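Long-range contact in tRNA threonylcarbamoyladenosine dehydratase (Escherichia coli, PDB 4D79), which catalyses the ATP-dependent dehydration of threonylcarbamoyladenosine at position 37 of tRNA to its cyclic form and can accept sulfur from a cysteine desulfurase in vitro: residues V36-V41 against I57-M62. Numbering follows the deposited sequence.
Sequences VGIGGV and ITLIDM. With ATP (adenosine-5'-triphosphate), chain K.
Ile38 lays its CD1 methyl against CD2 of Leu59, 3.8 Å away, the two side chains meeting at about a right angle, while its CG1 packs on CB of Asp61. With CG1 beside the backbone N (chi1 -50°), the ethyl arm reaches CB and CD2 of Leu59; Met89 of helix 85-96 packs on both residues. Val36 and Ile60 form a parallel bridge, and 36-41 turns away from the strand after Gly37 N has donated a nearly straight 2.8 Å hydrogen bond to Ile60 O. On the sheet face carrying Val36 and Ile60, Val36 CG1 touches C2 of the adenine at 3.5 Å. Beyond the bridge, Asp61 CG lies anti to the backbone N (chi1 -154°), which holds the carboxylate between the Ile38 amide and the ribose. OD2 accepts hydrogen bonds from Ile38 N-H (N to OD2 2.8 Å), on its anti side, and from the O3' hydroxyl of ATP; OD1 accepts them from the O2' hydroxyl at 2.6 Å and the amide of Asp63. An alanine in place of Asp61 would probably leave both ribose hydroxyls and the Ile38 amide without their acceptor. A side chain on Gly39 would clash with ATP O5', and Gly40 N donates a 2.7 Å hydrogen bond to O2A. This is the Rossmann-type arrangement of a glycine-rich turn after one strand and an acidic residue after the next; its chemistry implies that one carboxylate couples the turn's shape to ribose recognition.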
# COMPACT_ATOMS: atom_id res chain seq x y z
N VAL B 36 10.69 -5.09 12.27
CA VAL B 36 11.75 -6.08 12.11
C VAL B 36 11.59 -6.67 10.72
O VAL B 36 10.60 -7.35 10.42
CB VAL B 36 11.72 -7.19 13.18
CG1 VAL B 36 12.96 -8.05 13.05
CG2 VAL B 36 11.64 -6.64 14.58
N GLY B 37 12.59 -6.44 9.89
CA GLY B 37 12.52 -6.85 8.50
C GLY B 37 11.98 -5.73 7.62
O GLY B 37 10.79 -5.42 7.66
N ILE B 38 12.85 -5.13 6.81
CA ILE B 38 12.50 -3.96 6.00
C ILE B 38 12.42 -4.40 4.53
O ILE B 38 13.03 -3.80 3.63
CB ILE B 38 13.53 -2.83 6.25
CG1 ILE B 38 13.71 -2.59 7.75
CG2 ILE B 38 13.10 -1.53 5.59
CD1 ILE B 38 12.42 -2.33 8.49
N GLY B 39 11.59 -5.40 4.26
CA GLY B 39 11.48 -5.93 2.91
C GLY B 39 10.14 -5.66 2.26
O GLY B 39 9.59 -4.54 2.33
N GLY B 40 9.61 -6.70 1.60
CA GLY B 40 8.40 -6.56 0.81
C GLY B 40 7.21 -6.12 1.64
O GLY B 40 6.33 -5.41 1.14
N VAL B 41 7.19 -6.50 2.91
CA VAL B 41 6.15 -6.07 3.84
C VAL B 41 6.64 -4.93 4.73
O VAL B 41 5.96 -3.90 4.87
CB VAL B 41 5.66 -7.27 4.68
CG1 VAL B 41 4.73 -6.82 5.77
CG2 VAL B 41 4.98 -8.25 3.81
N ILE B 57 10.76 5.40 15.56
CA ILE B 57 10.70 4.17 14.80
C ILE B 57 12.07 3.52 14.87
O ILE B 57 13.08 4.18 14.61
CB ILE B 57 10.28 4.43 13.33
CG1 ILE B 57 8.87 5.03 13.28
CG2 ILE B 57 10.34 3.16 12.51
CD1 ILE B 57 8.48 5.60 11.91
N THR B 58 12.10 2.23 15.18
CA THR B 58 13.31 1.43 15.05
C THR B 58 13.16 0.46 13.87
O THR B 58 12.10 -0.17 13.69
CB THR B 58 13.61 0.67 16.34
OG1 THR B 58 13.88 1.61 17.40
CG2 THR B 58 14.81 -0.30 16.16
N LEU B 59 14.21 0.36 13.06
CA LEU B 59 14.25 -0.51 11.90
C LEU B 59 15.35 -1.54 12.11
O LEU B 59 16.52 -1.16 12.30
CB LEU B 59 14.53 0.28 10.62
CG LEU B 59 13.63 1.47 10.34
CD1 LEU B 59 14.02 2.19 9.04
CD2 LEU B 59 12.19 1.03 10.30
N ILE B 60 15.01 -2.82 12.04
CA ILE B 60 15.99 -3.89 12.24
C ILE B 60 16.08 -4.73 10.98
O ILE B 60 15.13 -5.44 10.62
CB ILE B 60 15.66 -4.77 13.46
CG1 ILE B 60 15.39 -3.90 14.67
CG2 ILE B 60 16.84 -5.75 13.71
CD1 ILE B 60 15.29 -4.65 16.00
N ASP B 61 17.24 -4.70 10.34
CA ASP B 61 17.55 -5.48 9.14
C ASP B 61 19.05 -5.32 8.89
O ASP B 61 19.59 -4.24 9.11
CB ASP B 61 16.75 -4.98 7.93
CG ASP B 61 16.52 -6.05 6.87
OD1 ASP B 61 17.43 -6.87 6.61
OD2 ASP B 61 15.42 -6.05 6.28
N MET B 62 19.71 -6.36 8.37
CA MET B 62 21.08 -6.14 7.91
C MET B 62 21.25 -6.41 6.43
O MET B 62 22.39 -6.44 5.93
CB MET B 62 22.10 -6.95 8.74
CG MET B 62 22.11 -8.43 8.62
SD MET B 62 23.31 -9.19 9.75
CE MET B 62 24.73 -8.12 9.57
PG ATP K . 15.50 -11.75 -1.26
O1G ATP K . 15.38 -12.19 -2.70
O2G ATP K . 16.60 -10.75 -1.00
O3G ATP K . 15.41 -12.89 -0.27
PB ATP K . 13.73 -10.30 0.41
O1B ATP K . 13.96 -11.32 1.49
O2B ATP K . 14.23 -8.87 0.54
O3B ATP K . 14.16 -10.90 -1.02
PA ATP K . 11.07 -10.08 1.32
O1A ATP K . 10.76 -11.52 1.73
O2A ATP K . 9.97 -9.23 0.75
O3A ATP K . 12.15 -10.19 0.14
O5' ATP K . 11.82 -9.28 2.52
C5' ATP K . 12.10 -9.83 3.81
C4' ATP K . 12.99 -8.97 4.73
O4' ATP K . 13.05 -9.47 6.10
C3' ATP K . 14.43 -8.90 4.24
O3' ATP K . 14.87 -7.55 4.04
C2' ATP K . 15.23 -9.56 5.35
O2' ATP K . 16.54 -9.03 5.46
C1' ATP K . 14.40 -9.31 6.60
N9 ATP K . 14.85 -10.19 7.73
C8 ATP K . 14.99 -11.53 7.60
N7 ATP K . 15.43 -12.12 8.74
C5 ATP K . 15.59 -11.14 9.63
C6 ATP K . 16.02 -11.10 11.04
N6 ATP K . 16.36 -12.24 11.63
N1 ATP K . 16.08 -9.93 11.67
C2 ATP K . 15.75 -8.78 11.05
N3 ATP K . 15.35 -8.73 9.76
C4 ATP K . 15.23 -9.86 8.99